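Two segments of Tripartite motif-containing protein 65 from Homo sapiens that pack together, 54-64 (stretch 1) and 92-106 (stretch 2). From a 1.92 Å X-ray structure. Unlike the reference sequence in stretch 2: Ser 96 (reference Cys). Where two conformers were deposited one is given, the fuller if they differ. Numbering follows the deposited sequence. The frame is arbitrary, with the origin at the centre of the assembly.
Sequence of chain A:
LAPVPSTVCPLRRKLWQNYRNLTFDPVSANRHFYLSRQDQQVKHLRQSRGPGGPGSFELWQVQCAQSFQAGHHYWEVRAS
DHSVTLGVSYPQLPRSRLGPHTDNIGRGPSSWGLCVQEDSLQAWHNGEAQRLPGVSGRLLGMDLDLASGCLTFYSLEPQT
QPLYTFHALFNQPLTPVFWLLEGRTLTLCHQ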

# COMPACT_ATOMS: atom_id res chain seq x y z
N PRO A 54 5.82 -5.27 -20.88
CA PRO A 54 4.37 -5.09 -20.89
C PRO A 54 3.77 -5.33 -19.52
O PRO A 54 4.23 -6.19 -18.77
CB PRO A 54 3.88 -6.12 -21.92
CG PRO A 54 5.06 -7.03 -22.21
CD PRO A 54 6.25 -6.57 -21.43
N GLY A 55 2.74 -4.55 -19.19
CA GLY A 55 2.09 -4.64 -17.90
C GLY A 55 2.77 -3.87 -16.79
O GLY A 55 2.21 -3.76 -15.69
N SER A 56 3.96 -3.33 -17.03
CA SER A 56 4.65 -2.60 -15.99
C SER A 56 4.03 -1.22 -15.85
O SER A 56 3.66 -0.59 -16.84
CB SER A 56 6.15 -2.50 -16.29
OG SER A 56 6.37 -1.99 -17.59
N PHE A 57 3.90 -0.78 -14.60
CA PHE A 57 3.42 0.57 -14.33
C PHE A 57 4.39 1.61 -14.90
O PHE A 57 5.60 1.53 -14.67
CB PHE A 57 3.26 0.79 -12.83
CG PHE A 57 1.97 0.26 -12.25
CD1 PHE A 57 0.79 0.97 -12.38
CD2 PHE A 57 1.95 -0.92 -11.51
CE1 PHE A 57 -0.40 0.52 -11.84
CE2 PHE A 57 0.77 -1.39 -10.95
CZ PHE A 57 -0.41 -0.68 -11.12
N GLU A 58 3.85 2.55 -15.69
CA GLU A 58 4.60 3.76 -16.04
C GLU A 58 4.58 4.76 -14.89
O GLU A 58 5.54 5.52 -14.70
CB GLU A 58 4.00 4.39 -17.31
CG GLU A 58 4.09 3.49 -18.54
CD GLU A 58 3.46 4.11 -19.77
OE1 GLU A 58 2.92 5.23 -19.68
OE2 GLU A 58 3.51 3.46 -20.84
N LEU A 59 3.48 4.79 -14.15
CA LEU A 59 3.43 5.42 -12.85
C LEU A 59 4.51 4.83 -11.95
O LEU A 59 5.06 3.77 -12.23
CB LEU A 59 2.06 5.20 -12.24
CG LEU A 59 0.99 5.74 -13.21
CD1 LEU A 59 -0.38 5.19 -12.86
CD2 LEU A 59 0.98 7.25 -13.23
N TRP A 60 4.80 5.51 -10.86
CA TRP A 60 5.82 5.02 -9.92
C TRP A 60 5.16 4.04 -8.94
O TRP A 60 5.09 4.29 -7.74
CB TRP A 60 6.47 6.19 -9.20
CG TRP A 60 7.22 7.09 -10.12
CD1 TRP A 60 7.70 6.76 -11.35
CD2 TRP A 60 7.58 8.46 -9.89
NE1 TRP A 60 8.34 7.85 -11.91
CE2 TRP A 60 8.27 8.90 -11.04
CE3 TRP A 60 7.38 9.36 -8.84
CZ2 TRP A 60 8.78 10.21 -11.16
CZ3 TRP A 60 7.86 10.66 -8.97
CH2 TRP A 60 8.56 11.06 -10.12
N GLN A 61 4.71 2.90 -9.49
CA GLN A 61 3.85 1.98 -8.74
C GLN A 61 4.24 0.52 -8.95
O GLN A 61 4.94 0.15 -9.91
CB GLN A 61 2.36 2.17 -9.09
CG GLN A 61 1.83 3.54 -8.65
CD GLN A 61 0.43 3.87 -9.14
OE1 GLN A 61 -0.33 3.01 -9.61
NE2 GLN A 61 0.08 5.12 -9.05
N VAL A 62 3.76 -0.31 -8.03
CA VAL A 62 3.93 -1.76 -8.12
C VAL A 62 2.78 -2.36 -7.32
O VAL A 62 2.35 -1.78 -6.32
CB VAL A 62 5.30 -2.20 -7.56
CG1 VAL A 62 5.45 -1.71 -6.12
CG2 VAL A 62 5.46 -3.75 -7.64
N GLN A 63 2.27 -3.51 -7.77
CA GLN A 63 1.19 -4.20 -7.06
C GLN A 63 1.69 -5.53 -6.50
O GLN A 63 2.81 -5.97 -6.78
CB GLN A 63 -0.02 -4.42 -7.97
CG GLN A 63 0.24 -5.45 -9.07
CD GLN A 63 -0.95 -5.64 -10.03
OE1 GLN A 63 -1.94 -4.92 -9.96
NE2 GLN A 63 -0.84 -6.64 -10.90
N CYS A 64 0.86 -6.17 -5.69
CA CYS A 64 1.23 -7.44 -5.09
C CYS A 64 0.68 -8.59 -5.91
O CYS A 64 -0.20 -8.42 -6.76
CB CYS A 64 0.73 -7.54 -3.65
SG CYS A 64 1.63 -6.49 -2.49
N GLN A 92 -8.89 -3.00 -12.98
CA GLN A 92 -8.85 -2.08 -14.11
C GLN A 92 -7.93 -0.88 -13.90
O GLN A 92 -7.89 0.01 -14.76
CB GLN A 92 -10.25 -1.57 -14.46
N LEU A 93 -7.19 -0.82 -12.80
CA LEU A 93 -6.38 0.36 -12.52
C LEU A 93 -5.41 0.61 -13.66
O LEU A 93 -4.66 -0.30 -14.04
CB LEU A 93 -5.62 0.20 -11.20
CG LEU A 93 -4.78 1.40 -10.77
CD1 LEU A 93 -5.68 2.58 -10.40
CD2 LEU A 93 -3.87 1.04 -9.59
N PRO A 94 -5.41 1.80 -14.26
CA PRO A 94 -4.51 2.05 -15.40
C PRO A 94 -3.03 2.01 -15.01
O PRO A 94 -2.64 2.42 -13.92
CB PRO A 94 -4.92 3.46 -15.87
CG PRO A 94 -6.33 3.62 -15.38
CD PRO A 94 -6.36 2.91 -14.05
N ARG A 95 -2.22 1.51 -15.94
CA ARG A 95 -0.78 1.45 -15.77
C ARG A 95 -0.05 2.64 -16.38
O ARG A 95 1.09 2.92 -16.00
CB ARG A 95 -0.24 0.16 -16.42
CG ARG A 95 -0.88 -1.14 -15.94
CD ARG A 95 -0.18 -1.68 -14.73
NE ARG A 95 -0.45 -3.10 -14.53
CZ ARG A 95 -1.57 -3.58 -13.98
NH1 ARG A 95 -1.72 -4.90 -13.85
NH2 ARG A 95 -2.51 -2.75 -13.54
N SER A 96 -0.67 3.35 -17.32
CA SER A 96 0.00 4.41 -18.06
C SER A 96 -0.03 5.72 -17.29
O SER A 96 -0.93 6.00 -16.50
CB SER A 96 -0.63 4.63 -19.43
OG SER A 96 -2.04 4.67 -19.33
N ARG A 97 0.98 6.54 -17.56
CA ARG A 97 1.06 7.91 -17.10
C ARG A 97 0.65 8.81 -18.25
O ARG A 97 1.47 9.17 -19.09
CB ARG A 97 2.48 8.24 -16.68
CG ARG A 97 2.60 9.65 -16.17
CD ARG A 97 4.01 9.88 -15.80
NE ARG A 97 4.26 11.25 -15.38
CZ ARG A 97 5.46 11.67 -15.00
NH1 ARG A 97 6.48 10.83 -15.05
NH2 ARG A 97 5.63 12.93 -14.62
N LEU A 98 -0.63 9.18 -18.31
CA LEU A 98 -1.08 10.05 -19.39
C LEU A 98 -0.76 11.52 -19.13
O LEU A 98 -0.74 12.31 -20.09
CB LEU A 98 -2.58 9.88 -19.61
CG LEU A 98 -2.99 8.47 -20.04
CD1 LEU A 98 -4.48 8.43 -20.31
CD2 LEU A 98 -2.19 8.03 -21.25
N GLY A 99 -0.49 11.90 -17.88
CA GLY A 99 -0.27 13.30 -17.58
C GLY A 99 0.92 13.56 -16.68
O GLY A 99 1.88 12.78 -16.61
N PRO A 100 0.88 14.69 -15.96
CA PRO A 100 1.98 15.01 -15.05
C PRO A 100 1.98 14.19 -13.77
O PRO A 100 3.03 14.09 -13.13
CB PRO A 100 1.77 16.50 -14.75
CG PRO A 100 0.29 16.67 -14.86
CD PRO A 100 -0.16 15.73 -15.96
N HIS A 101 0.84 13.63 -13.36
CA HIS A 101 0.77 12.90 -12.10
C HIS A 101 1.45 11.54 -12.24
O HIS A 101 1.38 10.91 -13.29
CB HIS A 101 -0.69 12.74 -11.65
CG HIS A 101 -1.49 14.02 -11.68
ND1 HIS A 101 -1.10 15.15 -11.00
CD2 HIS A 101 -2.64 14.34 -12.32
CE1 HIS A 101 -1.97 16.12 -11.22
NE2 HIS A 101 -2.91 15.66 -12.03
N THR A 102 2.13 11.12 -11.17
CA THR A 102 2.85 9.84 -11.14
C THR A 102 2.20 8.82 -10.23
O THR A 102 2.68 7.68 -10.15
CB THR A 102 4.30 10.05 -10.68
OG1 THR A 102 4.29 10.52 -9.33
CG2 THR A 102 5.01 11.08 -11.58
N ASP A 103 1.13 9.19 -9.53
CA ASP A 103 0.42 8.33 -8.58
C ASP A 103 -1.05 8.40 -8.96
O ASP A 103 -1.61 9.50 -9.02
CB ASP A 103 0.66 8.87 -7.15
CG ASP A 103 -0.02 8.05 -6.04
OD1 ASP A 103 -0.62 6.97 -6.29
OD2 ASP A 103 0.08 8.52 -4.88
N ASN A 104 -1.66 7.26 -9.26
CA ASN A 104 -3.10 7.28 -9.53
C ASN A 104 -3.90 6.49 -8.51
O ASN A 104 -5.10 6.23 -8.74
CB ASN A 104 -3.38 6.80 -10.97
CG ASN A 104 -3.20 5.30 -11.14
OD1 ASN A 104 -2.80 4.59 -10.21
ND2 ASN A 104 -3.54 4.80 -12.33
N ILE A 105 -3.30 6.12 -7.38
CA ILE A 105 -3.98 5.30 -6.37
C ILE A 105 -5.00 6.17 -5.64
O ILE A 105 -4.65 7.17 -5.00
CB ILE A 105 -2.98 4.67 -5.40
CG1 ILE A 105 -1.98 3.79 -6.14
CG2 ILE A 105 -3.73 3.81 -4.34
CD1 ILE A 105 -0.75 3.39 -5.31
N GLY A 106 -6.28 5.77 -5.69
CA GLY A 106 -7.33 6.60 -5.13
C GLY A 106 -7.72 7.79 -5.97
O GLY A 106 -8.50 8.64 -5.52
O HOH W 1 6.94 8.24 -15.78
O HOH W 2 -4.54 -3.57 -11.70

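Segments that lack regular secondary structure can still pack tightly, provided that a few backbone amides find carbonyl partners and the side chains fill the spaces between them. The contact between residues 54-64 and 92-106 of Tripartite motif-containing protein 65 illustrates the principle. Stretch 2 contains no helix or strand, and stretch 1 is loop or turn except for a strand spanning roughly Gln 61 to Gln 63, yet together they bury 797 Å² of surface. The backbones come closest at Phe 57 and Arg 95, whose CA atoms lie 4.5 Å apart, and again at Leu 59 and Thr 102, at 4.8 Å. Between these two places stretch 2 departs and returns, so that residues 98 to 100 do not touch stretch 1.

Each approach is fastened by a main-chain hydrogen bond. Glu 58 N donates to Arg 95 O at 2.8 Å, and Trp 60 N donates to Thr 102 O at 3.1 Å. Two alternate amides of stretch 1 thus reach carbonyls seven residues apart in stretch 2, a connection that needs no continuous sheet. Side chains extend the same logic. The carboxylate of Glu 58 accepts a bond from the backbone, Arg 97 N to Glu 58 OE1 at 3.2 Å, while Arg 95 NE donates a hydrogen bond to Gly 55 O at 3.0 Å. Gly 55 has a positive phi, at which a CB would be jammed against the preceding carbonyl oxygen.

Arg 95, the residue most covered by the opposite stretch, also shows how an arginine can serve polar and apolar partners at once. Its CD sits over the face of the Phe 57 ring, 3.5 Å from the ring centroid and almost on the ring normal, in a CH-pi contact. The guanidinium follows off-centre, with CZ 4.7 Å from the same centroid, adding a cation-pi component. Gly 55 O lies at the guanidinium edge, where its NH groups point, leaving a face for the aromatic ring. At the NH2 end of the guanidinium, a water accepts from Arg 95 NH2 at 2.9 Å and donates weakly to Gln 63 OE1 at 3.4 Å.

A second aromatic pairing accompanies the other backbone bond. Thr 102 lays its methyl over the Trp 60 indole, CG2 standing 3.7 Å from the centroid of the six-membered ring and nearly on its normal. The p rotamer of Thr 102 goes with this placement, and its hydroxyl is hydrogen-bonded elsewhere in the structure.

Between the two anchors lies Leu 59, buried within the curve of stretch 2. Its CD2 approaches Arg 97 CB at 3.9 Å, and its CD1 lies 3.2 Å from Asn 104 ND2. That amide is itself occupied, donating from Asn 104 ND2 to Pro 94 O at 3.0 Å and so tying the two limbs of stretch 2 together. At the solvent-facing margin, a water bridges Glu 58 O, at 3.2 Å, and Arg 97 NH1, at 2.7 Å.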